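Local coordinates for protein peroxiredoxin 6 (Arenicola marina, PDB 2V2G) that probably reduces hydrogen peroxide and organic hydroperoxides to water and alcohols, acting as a thiol-specific peroxidase of the Prx6 subfamily, at residues Val171-Asp176 with Asp181-Val186; Pro187-Glu192 with Thr196-Met201; Lys204-Pro207 with Gly211-Arg214; Val130-Pro135 with Ser154-Val159. The protein carries 1 engineered substitution. All coordinates share one frame; numbering follows the deposited sequence.

Contact 1 (Val171-Asp176 with Asp181-Val186); sequences VATPAD and DRCMVV
Ala-172 and Met-184 face each other as an antiparallel hydrogen-bonded pair in a short beta hairpin of strands 171-172 and 183-185. Ala-172 N gives its hydrogen to Met-184 O at 2.8 Å, and Met-184 N returns a bond to Ala-172 O at 2.9 Å. One step along, Val-171 and Val-185 form a non-hydrogen-bonded pair, and a CA-H...O contact of 3.1 Å from Val-171 CA gives Met-184 O a second, weaker partner.

The apolar contacts divide between the two faces of the hairpin. Val-171 CB meets Cys-183 CB at 3.8 Å on one. On the other, Ala-172 CB lies 4.1 Å from Val-186 CG1, a methyl that also presses on the backbone of Val-171. The Met-184 chain, bent at both chi2 (-54°) and chi3 (-55°), folds its thioether alongside the proline, so that SD is 4.1 Å from Pro-174 CB. The ring of Pro-174 also reaches the Arg-182 carbonyl, CD to O 3.6 Å.

The face carrying Ala-172 and Met-184 turns to the second subunit, resting on Val-44 and Pro-43 of that chain, both residues of its benzoate pocket, consistent with the C-terminal sheet lying near the partner's active site. Beyond the hairpin, strand 214-216 continues the sheet next to strand 183-185, while Leu-165 of helix 153-168 packs against Val-171 and Cys-183.

Contact 2 (Pro187-Glu192 with Thr196-Met201); sequences PGVSAE and TLFPNM
Val-189 sends one methyl, CG1, to two consecutive side chains at the far end of helix 191-197. With CG1 anti to the backbone N (chi1 179°), the methyl comes to the edge of the Phe-198 ring, near its plane, 4.2 Å from CE2, and lies 4.5 Å from Leu-197 CD2. The aromatic ring is also met from above: Leu-197 CG stands 3.8 Å over one face, offset toward the rim. Phe-198 is therefore touched in two different ways, by valine at its edge and by its own sequence neighbour over a face. These contacts are apolar and fairly loose.

The polar atoms come near without bonding. Thr-196 has an unusual first torsion, chi1 -27°, which holds OG1 beside its own backbone N; the hydroxyl comes to 4.0 Å from Glu-192 O without a hydrogen bond being formed.

Both helix ends are defined by local structure. Ser-190 is the N-cap, its OG accepting from Glu-193 N, and Val-189 just before it touches Ala-194, the pairing of a hydrophobic staple. At the other end Phe-198 is the first residue to leave helical geometry and opens a type I turn, closed by a 3.0 Å bond from Met-201 N to Phe-198 O.

The turn that follows the helix packs on the small C-terminal sheet: Phe-198 on Val-185 of strand 183-185 and Thr-216 of strand 214-216, Met-201 on Val-185 and Arg-214. Val-189 and Leu-197 also meet Lys-170 just ahead of strand 171-172.

Contact 3 (Lys204-Pro207 with Gly211-Arg214); sequences KAVP and GYLR
Lys-204 and Leu-213 close the long loop of a beta hairpin, the turn between antiparallel strands 202-203 and 214-216. Lys-204 N donates to Leu-213 O at 2.8 Å, a nearly straight bond (166° at the hydrogen) at the base of the loop. Their side chains lie side by side and point the same way, with Lys-204 CD 3.6 Å from Leu-213 CD2. The lysine chain starts extended, CG anti to the backbone N (chi1 -177°), and lays its methylenes along the leucine before its end leads off.

The same leucine methyl is pressed by a second residue: Val-206 CG1 stands only 3.3 Å from Leu-213 CD2, tighter than ordinary van der Waals contact. The other valine methyl, CG2, approaches Tyr-212 CE2 obliquely at 4.1 Å, the two side chains crossing at about a right angle.

Farther out, the second subunit holds this cluster from beyond the hairpin. Tyr-212 OH is hydrogen-bonded to Asp-83 of that subunit, which also touches Val-206, and Leu-213 packs on Pro-43 of the same neighbouring chain.

Leu-213 is the centre of an inverse gamma turn. A water stands in for the return bond of the pair, donating to Lys-204 O at 2.7 Å and accepting from Leu-213 N at 2.9 Å.

Contact 4 (Val130-Pro135 with Ser154-Val159); sequences VFIIGP and SEILRV
Ile-132 and Val-159 make the tight end of this strand-to-helix packing, with Ile-132 CD1 3.6 Å from Val-159 CG2. The isoleucine chain is extended at its second torsion (chi2 -177°), which carries the delta methyl out across the gap to the helix. Packing eases around Ile-156, which meets Val-130 CG2 tip to tip through CD1 at 4.0 Å and lies 4.3 Å from Ile-132 CD1 through CG2. The axes of strand 130-133 and helix 154-159 run nearly parallel, 21° apart and 10.9 Å at closest approach, so branched aliphatic side chains span the distance between them.

On another side of the helix the chemistry is polar. Arg-158 grips Glu-155 side-on with two nitrogens, NE to OE1 at 2.8 Å and NH2 to OE2 at 3.0 Å. Both carboxylate oxygens lie close to the guanidinium plane, although OE1 is met from above the plane of its own carboxylate. This pair is buried at the subunit interface: Tyr-145 and Asn-152 of the second subunit also bond to Glu-155, and Gly-150 O of that subunit to Arg-158.

The helix therefore separates its chemistry by face. Toward the central sheet of this thioredoxin-like domain it offers only hydrocarbon to the strand, and its bidentate ion pair, whose charges are probably balanced within the pair, is left to join the two subunits.

In the fold
Contact 4 comes first along the chain and lies about 3 Å from the chain centre, where helix 153-168 packs on the seven-stranded sheet. That helix then leads straight into strand 171-172 and so to contact 1, whose centre is about 17 Å away. Contacts 2 and 3 follow in series. Contacts 1, 2 and 3 have centres about 14 Å from one another and gather on the small four-stranded C-terminal sheet, with Arg-214 bonded to both Val-185 and Val-189. Contacts 2 and 3 do not touch contact 4, their centres lying about 28 and 30 Å from it. All four contacts meet the second subunit, contact 2 through Pro-187 alone, so both domains take part in the dimer.

Contact 1 (Val171-Asp176 with Asp181-Val186)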
loop_
_atom_site.group_PDB
_atom_site.type_symbol
_atom_site.label_atom_id
_atom_site.label_comp_id
_atom_site.label_asym_id
_atom_site.label_seq_id
_atom_site.Cartn_x
_atom_site.Cartn_y
_atom_site.Cartn_z
ATOM N N VAL A 171 0.190 -11.381 -18.501
ATOM C CA VAL A 171 1.469 -10.922 -17.967
ATOM C C VAL A 171 1.272 -10.483 -16.515
ATOM O O VAL A 171 0.175 -10.254 -16.090
ATOM C CB VAL A 171 2.139 -9.764 -18.769
ATOM C CG1 VAL A 171 2.433 -10.239 -20.214
ATOM C CG2 VAL A 171 1.241 -8.441 -18.756
ATOM N N ALA A 172 2.388 -10.315 -15.821
ATOM C CA ALA A 172 2.393 -9.716 -14.462
ATOM C C ALA A 172 3.565 -8.758 -14.442
ATOM O O ALA A 172 4.558 -8.961 -15.106
ATOM C CB ALA A 172 2.517 -10.787 -13.368
ATOM N N THR A 173 3.489 -7.702 -13.622
ATOM C CA THR A 173 4.481 -6.648 -13.671
ATOM C C THR A 173 5.520 -6.865 -12.530
ATOM O O THR A 173 5.159 -7.096 -11.356
ATOM C CB THR A 173 3.864 -5.234 -13.543
ATOM O OG1 THR A 173 3.093 -5.098 -12.360
ATOM C CG2 THR A 173 2.990 -4.943 -14.807
ATOM N N PRO A 174 6.814 -6.832 -12.922
ATOM C CA PRO A 174 7.862 -7.155 -11.940
ATOM C C PRO A 174 8.092 -6.080 -10.871
ATOM O O PRO A 174 7.522 -5.010 -10.931
ATOM C CB PRO A 174 9.099 -7.396 -12.793
ATOM C CG PRO A 174 8.855 -6.594 -14.004
ATOM C CD PRO A 174 7.352 -6.659 -14.271
ATOM N N ALA A 175 8.972 -6.346 -9.914
ATOM C CA ALA A 175 9.327 -5.367 -8.887
ATOM C C ALA A 175 9.678 -4.054 -9.599
ATOM O O ALA A 175 10.454 -4.059 -10.530
ATOM C CB ALA A 175 10.546 -5.851 -8.085
ATOM N N ASP A 176 9.145 -2.949 -9.093
ATOM C CA ASP A 176 9.536 -1.620 -9.562
ATOM C C ASP A 176 9.240 -1.319 -11.038
ATOM O O ASP A 176 9.764 -0.351 -11.616
ATOM C CB ASP A 176 11.015 -1.382 -9.271
ATOM C CG ASP A 176 11.317 -1.446 -7.786
ATOM O OD1 ASP A 176 10.622 -0.849 -6.958
ATOM O OD2 ASP A 176 12.242 -2.174 -7.481
ATOM N N ASP A 181 8.000 -0.734 -19.483
ATOM C CA ASP A 181 9.089 -1.684 -19.125
ATOM C C ASP A 181 8.669 -3.102 -19.472
ATOM O O ASP A 181 7.480 -3.411 -19.469
ATOM C CB ASP A 181 9.409 -1.632 -17.603
ATOM C CG ASP A 181 10.136 -0.326 -17.175
ATOM O OD1 ASP A 181 10.602 0.420 -18.075
ATOM O OD2 ASP A 181 10.199 -0.068 -15.930
ATOM N N ARG A 182 9.622 -4.003 -19.641
ATOM C CA ARG A 182 9.255 -5.401 -19.850
ATOM C C ARG A 182 8.449 -6.021 -18.658
ATOM O O ARG A 182 8.621 -5.610 -17.505
ATOM C CB ARG A 182 10.488 -6.239 -20.140
ATOM C CG ARG A 182 11.444 -6.277 -19.011
ATOM C CD ARG A 182 12.746 -6.903 -19.378
ATOM N NE ARG A 182 13.615 -6.867 -18.200
ATOM C CZ ARG A 182 14.819 -7.420 -18.165
ATOM N NH1 ARG A 182 15.252 -8.117 -19.211
ATOM N NH2 ARG A 182 15.576 -7.274 -17.083
ATOM N N CYS A 183 7.532 -6.928 -18.993
ATOM C CA CYS A 183 6.690 -7.623 -18.056
ATOM C C CYS A 183 7.124 -9.092 -17.955
ATOM O O CYS A 183 7.962 -9.557 -18.772
ATOM C CB CYS A 183 5.231 -7.533 -18.543
ATOM S SG CYS A 183 4.630 -5.858 -18.592
ATOM N N MET A 184 6.535 -9.818 -17.010
ATOM C CA MET A 184 6.729 -11.233 -16.932
ATOM C C MET A 184 5.566 -11.972 -17.505
ATOM O O MET A 184 4.421 -11.606 -17.288
ATOM C CB MET A 184 6.948 -11.676 -15.471
ATOM C CG MET A 184 7.851 -10.818 -14.675
ATOM S SD MET A 184 9.477 -10.522 -15.364
ATOM C CE MET A 184 10.010 -12.133 -15.587
ATOM N N VAL A 185 5.853 -13.042 -18.242
ATOM C CA VAL A 185 4.805 -13.947 -18.747
ATOM C C VAL A 185 4.356 -14.799 -17.538
ATOM O O VAL A 185 5.186 -15.330 -16.818
ATOM C CB VAL A 185 5.317 -14.849 -19.845
ATOM C CG1 VAL A 185 4.213 -15.805 -20.308
ATOM C CG2 VAL A 185 5.758 -13.989 -21.045
ATOM N N VAL A 186 3.057 -14.896 -17.334
ATOM C CA VAL A 186 2.523 -15.600 -16.159
ATOM C C VAL A 186 2.804 -17.097 -16.309
ATOM O O VAL A 186 2.825 -17.625 -17.427
ATOM C CB VAL A 186 1.028 -15.264 -15.922
ATOM C CG1 VAL A 186 0.848 -13.755 -15.647
ATOM C CG2 VAL A 186 0.177 -15.798 -17.121
#

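Contact 2 (Pro187-Glu192 with Thr196-Met201)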
loop_
_atom_site.group_PDB
_atom_site.type_symbol
_atom_site.label_atom_id
_atom_site.label_comp_id
_atom_site.label_asym_id
_atom_site.label_seq_id
_atom_site.Cartn_x
_atom_site.Cartn_y
_atom_site.Cartn_z
ATOM N N PRO A 187 3.005 -17.824 -15.177
ATOM C CA PRO A 187 3.302 -19.269 -15.254
ATOM C C PRO A 187 2.300 -20.113 -16.075
ATOM O O PRO A 187 2.710 -21.099 -16.733
ATOM C CB PRO A 187 3.245 -19.692 -13.780
ATOM C CG PRO A 187 3.592 -18.473 -13.040
ATOM C CD PRO A 187 3.010 -17.348 -13.774
ATOM N N GLY A 188 1.018 -19.728 -16.055
ATOM C CA GLY A 188 -0.026 -20.487 -16.728
ATOM C C GLY A 188 0.039 -20.589 -18.255
ATOM O O GLY A 188 -0.659 -21.419 -18.870
ATOM N N VAL A 189 0.853 -19.737 -18.878
ATOM C CA VAL A 189 1.005 -19.719 -20.333
ATOM C C VAL A 189 2.030 -20.775 -20.752
ATOM O O VAL A 189 3.209 -20.707 -20.417
ATOM C CB VAL A 189 1.438 -18.300 -20.824
ATOM C CG1 VAL A 189 1.635 -18.255 -22.362
ATOM C CG2 VAL A 189 0.416 -17.262 -20.368
ATOM N N SER A 190 1.585 -21.738 -21.544
ATOM C CA SER A 190 2.479 -22.801 -22.008
ATOM C C SER A 190 3.497 -22.257 -23.010
ATOM O O SER A 190 3.311 -21.195 -23.597
ATOM C CB SER A 190 1.658 -23.903 -22.686
ATOM O OG SER A 190 1.034 -23.393 -23.862
ATOM N N ALA A 191 4.565 -23.006 -23.240
ATOM C CA ALA A 191 5.533 -22.620 -24.276
ATOM C C ALA A 191 4.867 -22.550 -25.647
ATOM O O ALA A 191 5.074 -21.595 -26.402
ATOM C CB ALA A 191 6.697 -23.556 -24.294
ATOM N N GLU A 192 4.029 -23.539 -25.942
ATOM C CA GLU A 192 3.334 -23.557 -27.216
ATOM C C GLU A 192 2.461 -22.316 -27.356
ATOM O O GLU A 192 2.476 -21.685 -28.397
ATOM C CB GLU A 192 2.513 -24.830 -27.400
ATOM C CG GLU A 192 1.906 -24.956 -28.797
ATOM C CD GLU A 192 2.946 -25.135 -29.922
ATOM O OE1 GLU A 192 4.153 -25.350 -29.633
ATOM O OE2 GLU A 192 2.546 -25.060 -31.105
ATOM N N THR A 196 3.067 -17.942 -30.060
ATOM C CA THR A 196 2.216 -17.028 -30.789
ATOM C C THR A 196 2.039 -15.713 -30.016
ATOM O O THR A 196 2.229 -14.623 -30.561
ATOM C CB THR A 196 0.843 -17.683 -31.065
ATOM O OG1 THR A 196 1.000 -19.115 -31.121
ATOM C CG2 THR A 196 0.273 -17.165 -32.394
ATOM N N LEU A 197 1.690 -15.842 -28.746
ATOM C CA LEU A 197 1.352 -14.709 -27.894
ATOM C C LEU A 197 2.558 -13.799 -27.601
ATOM O O LEU A 197 2.426 -12.577 -27.565
ATOM C CB LEU A 197 0.752 -15.231 -26.590
ATOM C CG LEU A 197 -0.283 -14.402 -25.839
ATOM C CD1 LEU A 197 -1.448 -14.132 -26.736
ATOM C CD2 LEU A 197 -0.738 -15.147 -24.568
ATOM N N PHE A 198 3.722 -14.404 -27.379
ATOM C CA PHE A 198 4.925 -13.690 -26.960
ATOM C C PHE A 198 6.116 -14.221 -27.751
ATOM O O PHE A 198 6.982 -14.908 -27.225
ATOM C CB PHE A 198 5.162 -13.906 -25.462
ATOM C CG PHE A 198 4.009 -13.516 -24.581
ATOM C CD1 PHE A 198 3.601 -12.197 -24.478
ATOM C CD2 PHE A 198 3.346 -14.470 -23.815
ATOM C CE1 PHE A 198 2.535 -11.834 -23.658
ATOM C CE2 PHE A 198 2.260 -14.108 -23.007
ATOM C CZ PHE A 198 1.860 -12.787 -22.931
ATOM N N PRO A 199 6.163 -13.900 -29.044
ATOM C CA PRO A 199 7.191 -14.461 -29.920
ATOM C C PRO A 199 8.624 -13.977 -29.601
ATOM O O PRO A 199 9.593 -14.629 -29.970
ATOM C CB PRO A 199 6.733 -14.012 -31.307
ATOM C CG PRO A 199 5.906 -12.800 -31.077
ATOM C CD PRO A 199 5.252 -12.981 -29.735
ATOM N N ASN A 200 8.748 -12.852 -28.913
ATOM C CA ASN A 200 10.052 -12.365 -28.452
ATOM C C ASN A 200 10.356 -12.702 -26.990
ATOM O O ASN A 200 11.279 -12.148 -26.417
ATOM C CB ASN A 200 10.136 -10.845 -28.645
ATOM C CG ASN A 200 10.197 -10.465 -30.103
ATOM O OD1 ASN A 200 11.041 -10.948 -30.849
ATOM N ND2 ASN A 200 9.265 -9.631 -30.522
ATOM N N MET A 201 9.575 -13.587 -26.364
ATOM C CA MET A 201 9.774 -13.919 -24.967
ATOM C C MET A 201 11.205 -14.422 -24.746
ATOM O O MET A 201 11.731 -15.151 -25.567
ATOM C CB MET A 201 8.744 -14.992 -24.537
ATOM C CG MET A 201 8.764 -15.404 -23.073
ATOM S SD MET A 201 7.490 -16.668 -22.804
ATOM C CE MET A 201 8.175 -18.128 -23.625
#

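Contact 3 (Lys204-Pro207 with Gly211-Arg214)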
loop_
_atom_site.group_PDB
_atom_site.type_symbol
_atom_site.label_atom_id
_atom_site.label_comp_id
_atom_site.label_asym_id
_atom_site.label_seq_id
_atom_site.Cartn_x
_atom_site.Cartn_y
_atom_site.Cartn_z
ATOM N N LYS A 204 14.901 -16.910 -19.147
ATOM C CA LYS A 204 16.194 -16.781 -18.453
ATOM C C LYS A 204 16.555 -18.033 -17.610
ATOM O O LYS A 204 15.799 -18.435 -16.756
ATOM C CB LYS A 204 16.200 -15.578 -17.551
ATOM C CG LYS A 204 17.549 -15.359 -16.872
ATOM C CD LYS A 204 17.491 -14.142 -15.967
ATOM C CE LYS A 204 18.875 -13.549 -15.610
ATOM N NZ LYS A 204 19.725 -14.435 -14.745
ATOM N N ALA A 205 17.731 -18.619 -17.871
ATOM C CA ALA A 205 18.154 -19.821 -17.158
ATOM C C ALA A 205 18.467 -19.451 -15.718
ATOM O O ALA A 205 19.066 -18.418 -15.452
ATOM C CB ALA A 205 19.356 -20.466 -17.819
ATOM N N VAL A 206 18.016 -20.298 -14.796
ATOM C CA VAL A 206 18.215 -20.123 -13.344
ATOM C C VAL A 206 18.752 -21.456 -12.780
ATOM O O VAL A 206 18.621 -22.481 -13.424
ATOM C CB VAL A 206 16.909 -19.658 -12.639
ATOM C CG1 VAL A 206 16.570 -18.218 -13.099
ATOM C CG2 VAL A 206 15.766 -20.641 -12.905
ATOM N N PRO A 207 19.422 -21.439 -11.613
ATOM C CA PRO A 207 20.025 -22.624 -11.022
ATOM C C PRO A 207 19.094 -23.844 -10.844
ATOM O O PRO A 207 19.582 -24.973 -10.954
ATOM C CB PRO A 207 20.533 -22.104 -9.671
ATOM C CG PRO A 207 20.713 -20.662 -9.872
ATOM C CD PRO A 207 19.675 -20.233 -10.800
ATOM N N GLY A 211 11.769 -23.314 -15.845
ATOM C CA GLY A 211 11.637 -22.415 -16.998
ATOM C C GLY A 211 10.645 -21.287 -16.832
ATOM O O GLY A 211 10.107 -20.824 -17.815
ATOM N N TYR A 212 10.524 -20.785 -15.611
ATOM C CA TYR A 212 9.491 -19.847 -15.211
ATOM C C TYR A 212 9.885 -18.362 -15.343
ATOM O O TYR A 212 9.042 -17.467 -15.285
ATOM C CB TYR A 212 9.064 -20.134 -13.780
ATOM C CG TYR A 212 10.155 -19.872 -12.760
ATOM C CD1 TYR A 212 10.354 -18.584 -12.237
ATOM C CD2 TYR A 212 10.975 -20.898 -12.333
ATOM C CE1 TYR A 212 11.330 -18.338 -11.322
ATOM C CE2 TYR A 212 11.996 -20.666 -11.414
ATOM C CZ TYR A 212 12.160 -19.366 -10.940
ATOM O OH TYR A 212 13.116 -19.106 -10.015
ATOM N N LEU A 213 11.190 -18.122 -15.465
ATOM C CA LEU A 213 11.677 -16.735 -15.431
ATOM C C LEU A 213 11.625 -16.180 -16.879
ATOM O O LEU A 213 12.594 -16.227 -17.657
ATOM C CB LEU A 213 13.100 -16.652 -14.879
ATOM C CG LEU A 213 13.486 -15.298 -14.286
ATOM C CD1 LEU A 213 12.647 -14.844 -13.149
ATOM C CD2 LEU A 213 14.911 -15.422 -13.775
ATOM N N ARG A 214 10.429 -15.709 -17.244
ATOM C CA ARG A 214 10.090 -15.395 -18.617
ATOM C C ARG A 214 9.690 -13.936 -18.772
ATOM O O ARG A 214 8.709 -13.488 -18.195
ATOM C CB ARG A 214 8.960 -16.340 -19.132
ATOM C CG ARG A 214 9.407 -17.821 -19.114
ATOM C CD ARG A 214 8.359 -18.745 -19.783
ATOM N NE ARG A 214 7.110 -18.699 -19.092
ATOM C CZ ARG A 214 5.984 -19.274 -19.503
ATOM N NH1 ARG A 214 5.951 -19.940 -20.642
ATOM N NH2 ARG A 214 4.888 -19.157 -18.787
HETATM O O HOH W 1 13.532 -19.739 -16.205
#

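Contact 4 (Val130-Pro135 with Ser154-Val159)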
loop_
_atom_site.group_PDB
_atom_site.type_symbol
_atom_site.label_atom_id
_atom_site.label_comp_id
_atom_site.label_asym_id
_atom_site.label_seq_id
_atom_site.Cartn_x
_atom_site.Cartn_y
_atom_site.Cartn_z
ATOM N N VAL A 130 -6.527 3.518 1.000
ATOM C CA VAL A 130 -6.824 3.609 -0.435
ATOM C C VAL A 130 -7.324 2.260 -0.881
ATOM O O VAL A 130 -6.694 1.197 -0.622
ATOM C CB VAL A 130 -5.658 4.006 -1.282
ATOM C CG1 VAL A 130 -6.054 4.130 -2.794
ATOM C CG2 VAL A 130 -4.975 5.279 -0.772
ATOM N N PHE A 131 -8.463 2.269 -1.548
ATOM C CA PHE A 131 -9.043 1.089 -2.093
ATOM C C PHE A 131 -9.201 1.290 -3.612
ATOM O O PHE A 131 -9.832 2.226 -4.031
ATOM C CB PHE A 131 -10.440 0.760 -1.494
ATOM C CG PHE A 131 -10.436 0.608 -0.009
ATOM C CD1 PHE A 131 -10.079 -0.600 0.581
ATOM C CD2 PHE A 131 -10.705 1.722 0.810
ATOM C CE1 PHE A 131 -10.055 -0.737 1.967
ATOM C CE2 PHE A 131 -10.679 1.583 2.181
ATOM C CZ PHE A 131 -10.267 0.350 2.760
ATOM N N ILE A 132 -8.595 0.395 -4.374
ATOM C CA ILE A 132 -8.723 0.354 -5.849
ATOM C C ILE A 132 -9.741 -0.713 -6.200
ATOM O O ILE A 132 -9.580 -1.881 -5.907
ATOM C CB ILE A 132 -7.421 0.149 -6.630
ATOM C CG1 ILE A 132 -6.376 1.120 -6.088
ATOM C CG2 ILE A 132 -7.731 0.336 -8.094
ATOM C CD1 ILE A 132 -4.975 1.147 -6.792
ATOM N N ILE A 133 -10.811 -0.281 -6.878
ATOM C CA ILE A 133 -11.996 -1.130 -7.099
ATOM C C ILE A 133 -12.170 -1.281 -8.616
ATOM O O ILE A 133 -12.076 -0.278 -9.389
ATOM C CB ILE A 133 -13.313 -0.508 -6.450
ATOM C CG1 ILE A 133 -13.077 -0.335 -4.903
ATOM C CG2 ILE A 133 -14.567 -1.387 -6.712
ATOM C CD1 ILE A 133 -13.345 1.053 -4.411
ATOM N N GLY A 134 -12.335 -2.499 -9.071
ATOM C CA GLY A 134 -12.522 -2.720 -10.509
ATOM C C GLY A 134 -13.931 -2.441 -10.973
ATOM O O GLY A 134 -14.864 -2.231 -10.171
ATOM N N PRO A 135 -14.133 -2.451 -12.301
ATOM C CA PRO A 135 -15.496 -2.265 -12.831
ATOM C C PRO A 135 -16.472 -3.380 -12.446
ATOM O O PRO A 135 -17.684 -3.237 -12.620
ATOM C CB PRO A 135 -15.290 -2.200 -14.377
ATOM C CG PRO A 135 -14.028 -2.713 -14.638
ATOM C CD PRO A 135 -13.155 -2.648 -13.393
ATOM N N SER A 154 1.730 8.887 -6.919
ATOM C CA SER A 154 2.392 8.332 -8.138
ATOM C C SER A 154 2.456 6.803 -8.091
ATOM O O SER A 154 2.306 6.156 -9.120
ATOM C CB SER A 154 3.731 8.957 -8.402
ATOM O OG SER A 154 4.717 8.525 -7.497
ATOM N N GLU A 155 2.686 6.235 -6.915
ATOM C CA GLU A 155 2.634 4.766 -6.765
ATOM C C GLU A 155 1.215 4.236 -7.043
ATOM O O GLU A 155 1.041 3.193 -7.632
ATOM C CB GLU A 155 3.082 4.328 -5.353
ATOM C CG GLU A 155 2.891 2.843 -5.093
ATOM C CD GLU A 155 3.709 1.916 -5.944
ATOM O OE1 GLU A 155 4.633 2.420 -6.680
ATOM O OE2 GLU A 155 3.550 0.665 -5.772
ATOM N N ILE A 156 0.198 4.988 -6.622
ATOM C CA ILE A 156 -1.192 4.629 -6.887
ATOM C C ILE A 156 -1.432 4.607 -8.415
ATOM O O ILE A 156 -2.000 3.638 -8.930
ATOM C CB ILE A 156 -2.176 5.590 -6.150
ATOM C CG1 ILE A 156 -2.029 5.322 -4.634
ATOM C CG2 ILE A 156 -3.634 5.258 -6.550
ATOM C CD1 ILE A 156 -2.550 6.421 -3.762
ATOM N N LEU A 157 -0.945 5.626 -9.117
ATOM C CA LEU A 157 -1.044 5.626 -10.596
ATOM C C LEU A 157 -0.269 4.440 -11.173
ATOM O O LEU A 157 -0.727 3.787 -12.132
ATOM C CB LEU A 157 -0.650 6.936 -11.215
ATOM C CG LEU A 157 -1.625 8.084 -10.890
ATOM C CD1 LEU A 157 -0.991 9.413 -11.077
ATOM C CD2 LEU A 157 -2.855 7.958 -11.783
ATOM N N ARG A 158 0.911 4.144 -10.629
ATOM C CA ARG A 158 1.731 3.019 -11.181
ATOM C C ARG A 158 0.970 1.708 -11.081
ATOM O O ARG A 158 0.927 0.908 -12.022
ATOM C CB ARG A 158 3.094 2.922 -10.462
ATOM C CG ARG A 158 4.141 1.959 -11.021
ATOM C CD ARG A 158 5.328 1.843 -10.124
ATOM N NE ARG A 158 5.008 0.966 -9.003
ATOM C CZ ARG A 158 4.984 -0.351 -9.050
ATOM N NH1 ARG A 158 5.328 -1.036 -10.143
ATOM N NH2 ARG A 158 4.571 -1.012 -7.977
ATOM N N VAL A 159 0.401 1.433 -9.899
ATOM C CA VAL A 159 -0.350 0.197 -9.718
ATOM C C VAL A 159 -1.628 0.161 -10.527
ATOM O O VAL A 159 -1.986 -0.915 -10.975
ATOM C CB VAL A 159 -0.537 -0.192 -8.257
ATOM C CG1 VAL A 159 0.830 -0.318 -7.552
ATOM C CG2 VAL A 159 -1.428 0.778 -7.494
#